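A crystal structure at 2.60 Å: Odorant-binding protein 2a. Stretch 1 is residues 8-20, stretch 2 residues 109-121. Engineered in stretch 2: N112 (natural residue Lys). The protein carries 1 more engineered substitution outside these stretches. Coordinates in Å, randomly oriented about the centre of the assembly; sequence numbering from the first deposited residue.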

# COMPACT_ATOMS: atom_id res chain seq x y z
N GLU A 8 -10.63 2.01 13.91
CA GLU A 8 -9.37 2.41 13.20
C GLU A 8 -9.12 3.91 13.29
O GLU A 8 -9.99 4.69 13.70
CB GLU A 8 -9.42 2.00 11.72
CG GLU A 8 -9.64 0.51 11.43
CD GLU A 8 -8.41 -0.36 11.66
OE1 GLU A 8 -7.69 -0.14 12.65
OE2 GLU A 8 -8.17 -1.29 10.85
N ASP A 9 -7.90 4.30 12.92
CA ASP A 9 -7.58 5.70 12.61
C ASP A 9 -6.53 5.71 11.50
O ASP A 9 -5.54 4.98 11.52
CB ASP A 9 -7.09 6.47 13.85
CG ASP A 9 -7.45 7.94 13.80
OD1 ASP A 9 -7.54 8.51 12.69
OD2 ASP A 9 -7.63 8.54 14.88
N ILE A 10 -6.78 6.56 10.51
CA ILE A 10 -6.29 6.37 9.16
C ILE A 10 -5.69 7.61 8.46
O ILE A 10 -4.83 7.47 7.59
CB ILE A 10 -7.49 5.85 8.33
CG1 ILE A 10 -8.17 4.68 9.07
CG2 ILE A 10 -7.08 5.48 6.92
CD1 ILE A 10 -9.42 4.15 8.41
N THR A 11 -6.13 8.81 8.83
CA THR A 11 -5.67 10.04 8.18
C THR A 11 -4.29 10.46 8.67
O THR A 11 -3.84 10.00 9.70
CB THR A 11 -6.66 11.21 8.43
OG1 THR A 11 -6.72 11.51 9.83
CG2 THR A 11 -8.05 10.87 7.92
N GLY A 12 -3.63 11.35 7.93
CA GLY A 12 -2.27 11.81 8.25
C GLY A 12 -1.22 11.15 7.37
O GLY A 12 -1.51 10.65 6.28
N THR A 13 0.03 11.16 7.84
CA THR A 13 1.14 10.61 7.08
C THR A 13 1.35 9.12 7.41
O THR A 13 1.28 8.72 8.57
CB THR A 13 2.44 11.40 7.35
OG1 THR A 13 2.29 12.74 6.88
CG2 THR A 13 3.64 10.77 6.63
N TRP A 14 1.57 8.32 6.36
CA TRP A 14 1.98 6.93 6.48
C TRP A 14 3.21 6.68 5.63
O TRP A 14 3.46 7.36 4.65
CB TRP A 14 0.90 5.98 6.00
CG TRP A 14 -0.32 5.94 6.81
CD1 TRP A 14 -1.40 6.76 6.71
CD2 TRP A 14 -0.64 5.00 7.83
NE1 TRP A 14 -2.37 6.39 7.60
CE2 TRP A 14 -1.92 5.31 8.31
CE3 TRP A 14 0.05 3.92 8.40
CZ2 TRP A 14 -2.55 4.59 9.33
CZ3 TRP A 14 -0.57 3.20 9.41
CH2 TRP A 14 -1.85 3.54 9.86
N TYR A 15 3.98 5.68 6.02
CA TYR A 15 5.19 5.33 5.34
C TYR A 15 5.07 3.89 4.86
O TYR A 15 4.70 3.01 5.64
CB TYR A 15 6.39 5.47 6.27
CG TYR A 15 6.67 6.89 6.68
CD1 TYR A 15 7.48 7.70 5.89
CD2 TYR A 15 6.12 7.43 7.84
CE1 TYR A 15 7.74 9.01 6.25
CE2 TYR A 15 6.37 8.75 8.21
CZ TYR A 15 7.18 9.53 7.41
OH TYR A 15 7.44 10.85 7.74
N VAL A 16 5.39 3.67 3.59
CA VAL A 16 5.38 2.35 2.97
C VAL A 16 6.75 1.71 3.14
O VAL A 16 7.72 2.18 2.56
CB VAL A 16 5.06 2.44 1.48
CG1 VAL A 16 5.05 1.05 0.87
CG2 VAL A 16 3.74 3.17 1.23
N LYS A 17 6.82 0.65 3.92
CA LYS A 17 8.10 0.07 4.34
C LYS A 17 8.45 -1.19 3.57
O LYS A 17 9.62 -1.52 3.41
CB LYS A 17 8.03 -0.25 5.83
CG LYS A 17 7.63 0.94 6.69
CD LYS A 17 7.44 0.53 8.13
CE LYS A 17 7.39 1.76 9.00
NZ LYS A 17 7.13 1.45 10.43
N ALA A 18 7.44 -1.90 3.10
CA ALA A 18 7.67 -3.07 2.29
C ALA A 18 6.49 -3.26 1.41
O ALA A 18 5.42 -2.71 1.68
CB ALA A 18 7.88 -4.29 3.16
N MET A 19 6.68 -4.04 0.36
CA MET A 19 5.69 -4.20 -0.69
C MET A 19 5.75 -5.65 -1.21
O MET A 19 6.82 -6.25 -1.23
CB MET A 19 6.01 -3.17 -1.74
CG MET A 19 5.00 -3.04 -2.86
SD MET A 19 5.06 -1.36 -3.55
CE MET A 19 3.74 -1.61 -4.75
N VAL A 20 4.60 -6.20 -1.61
CA VAL A 20 4.51 -7.56 -2.17
C VAL A 20 3.42 -7.53 -3.21
O VAL A 20 2.43 -6.79 -3.08
CB VAL A 20 4.22 -8.67 -1.12
CG1 VAL A 20 2.76 -8.68 -0.67
CG2 VAL A 20 4.60 -10.05 -1.63
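Stretch 2 (109-121) YMGNLVGRNPNTN

Stretch 2 runs as an extended strand from Y109 to G115 and then turns into a loop from R116 to N121. It lies antiparallel beside strand 12-20, the two N-to-C directions making an angle of 164° and the axes approaching to 4.6 Å. M19 faces N112, V16 faces V114 and Y15 faces G115, with CA-CA separations of 4.5, 4.6 and 5.3 Å.

The backbones are laced in a ladder. V20 and G111 exchange two hydrogen bonds, V20 N to G111 O at 2.9 Å and G111 N to V20 O at 2.8 Å; Y15 and G115 do the same, Y15 N to G115 O at 2.8 Å and G115 N to Y15 O at 3.0 Å. Between them the register slips by one residue, a beta bulge in stretch 1: L113 O accepts from K17 N at 2.8 Å, while L113 N donates to A18 O at 2.9 Å. K17, with phi/psi of -103/-28, breaks the extended conformation, and its CB points toward stretch 2.

From there the long lysine side chain reaches along the loop, its aliphatic part passing T120 (K17 CD to T120 OG1, 3.5 Å), and its NZ donates to N119 O at 2.8 Å. The absence of a side chain at G115 leaves the room this needs, since a CB there would come within 2.8 Å of K17 NZ. G111 is similarly suited to its place: a CB would sit a tight 3.0 Å from V20 CG1, so the valine fills the space that glycine leaves.

On the face shared by A18 and L113, the small alanine meets the leucine at 3.9 Å, CB to CB. The opposite face carries V16 against V114, with V16 CG2 4.2 Å from V114 CG1. It also carries M19 beside the engineered N112, with N112 OD1 3.2 Å from M19 CG. The flexible M19 chain extends on to M110, M19 CE to M110 SD at 3.7 Å.

Beyond the strand, P118 lays its puckered ring over the face of Y15, its CB 3.6 Å from the ring centroid, a CH-pi contact well suited to proline's compact shape. R116 starts with its CB directed away, yet its long side chain bends back. The guanidinium lies flat on W14, centres 4.2 Å apart and planes at 18°, while CD rests over the six-membered ring. In its own plane the group donates to T11 O from R116 NH1 and NH2, both at 2.8 Å, and from R116 NH2 to T13 O at 3.1 Å. G12 makes space here, for a CB would fall 2.8 Å from R116 NH2.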

# COMPACT_ATOMS: atom_id res chain seq x y z
N TYR A 109 -3.53 -8.86 -6.85
CA TYR A 109 -3.31 -8.71 -5.41
C TYR A 109 -2.02 -7.96 -5.14
O TYR A 109 -1.05 -8.10 -5.88
CB TYR A 109 -3.20 -10.05 -4.67
CG TYR A 109 -4.36 -11.00 -4.79
CD1 TYR A 109 -5.67 -10.55 -4.85
CD2 TYR A 109 -4.15 -12.38 -4.77
CE1 TYR A 109 -6.72 -11.44 -4.94
CE2 TYR A 109 -5.20 -13.27 -4.86
CZ TYR A 109 -6.48 -12.80 -4.94
OH TYR A 109 -7.53 -13.68 -5.04
N MET A 110 -2.01 -7.20 -4.06
CA MET A 110 -0.86 -6.38 -3.72
C MET A 110 -0.93 -6.02 -2.24
O MET A 110 -1.99 -5.64 -1.74
CB MET A 110 -0.84 -5.14 -4.60
CG MET A 110 0.41 -4.29 -4.47
SD MET A 110 0.31 -2.73 -5.39
CE MET A 110 -0.82 -3.14 -6.72
N GLY A 111 0.19 -6.14 -1.55
CA GLY A 111 0.24 -5.88 -0.13
C GLY A 111 1.31 -4.86 0.20
O GLY A 111 2.37 -4.85 -0.41
N ASN A 112 1.04 -3.99 1.15
CA ASN A 112 2.01 -3.00 1.56
C ASN A 112 2.07 -2.91 3.07
O ASN A 112 1.04 -2.82 3.74
CB ASN A 112 1.66 -1.64 0.96
CG ASN A 112 1.54 -1.69 -0.54
OD1 ASN A 112 2.53 -1.81 -1.24
ND2 ASN A 112 0.32 -1.64 -1.05
N LEU A 113 3.29 -2.96 3.59
CA LEU A 113 3.53 -2.75 5.00
C LEU A 113 3.59 -1.26 5.22
O LEU A 113 4.43 -0.58 4.63
CB LEU A 113 4.84 -3.41 5.41
CG LEU A 113 5.21 -3.27 6.88
CD1 LEU A 113 4.18 -3.97 7.75
CD2 LEU A 113 6.58 -3.85 7.13
N VAL A 114 2.73 -0.76 6.08
CA VAL A 114 2.63 0.67 6.31
C VAL A 114 2.64 1.02 7.80
O VAL A 114 2.13 0.27 8.63
CB VAL A 114 1.36 1.25 5.64
CG1 VAL A 114 1.48 1.11 4.14
CG2 VAL A 114 0.09 0.54 6.12
N GLY A 115 3.23 2.17 8.13
CA GLY A 115 3.27 2.62 9.51
C GLY A 115 3.43 4.11 9.65
O GLY A 115 3.76 4.81 8.70
N ARG A 116 3.16 4.60 10.85
CA ARG A 116 3.28 6.01 11.13
C ARG A 116 4.74 6.42 11.22
O ARG A 116 5.14 7.51 10.81
CB ARG A 116 2.59 6.31 12.45
CG ARG A 116 1.10 6.06 12.39
CD ARG A 116 0.44 7.12 11.56
NE ARG A 116 -1.00 7.12 11.73
CZ ARG A 116 -1.82 7.93 11.08
NH1 ARG A 116 -3.12 7.86 11.30
NH2 ARG A 116 -1.32 8.80 10.21
N ASN A 117 5.52 5.50 11.77
CA ASN A 117 6.91 5.73 12.01
C ASN A 117 7.63 5.25 10.78
O ASN A 117 7.33 4.17 10.31
CB ASN A 117 7.34 4.91 13.22
CG ASN A 117 8.50 5.52 13.94
OD1 ASN A 117 8.43 6.65 14.41
ND2 ASN A 117 9.60 4.78 14.03
N PRO A 118 8.58 6.04 10.26
CA PRO A 118 9.25 5.67 9.01
C PRO A 118 10.27 4.56 9.18
O PRO A 118 10.68 3.94 8.18
CB PRO A 118 9.95 6.96 8.61
CG PRO A 118 10.26 7.64 9.91
CD PRO A 118 9.15 7.26 10.86
N ASN A 119 10.69 4.31 10.41
CA ASN A 119 11.65 3.26 10.68
C ASN A 119 11.01 1.90 10.65
O ASN A 119 9.82 1.76 10.93
CB ASN A 119 12.27 3.48 12.02
CG ASN A 119 12.78 4.89 12.16
OD1 ASN A 119 12.38 5.62 13.05
ND2 ASN A 119 13.60 5.30 11.21
N THR A 120 11.81 0.91 10.29
CA THR A 120 11.37 -0.46 10.24
C THR A 120 12.19 -1.35 11.16
O THR A 120 13.40 -1.18 11.32
CB THR A 120 11.45 -1.00 8.81
OG1 THR A 120 10.84 -0.06 7.91
CG2 THR A 120 10.76 -2.34 8.70
N ASN A 121 11.51 -2.31 11.76
CA ASN A 121 12.15 -3.33 12.56
C ASN A 121 12.12 -4.57 11.69
O ASN A 121 11.18 -4.76 10.91
CB ASN A 121 11.38 -3.51 13.86
CG ASN A 121 12.10 -4.41 14.87
OD1 ASN A 121 12.90 -5.28 14.50
ND2 ASN A 121 11.79 -4.22 16.14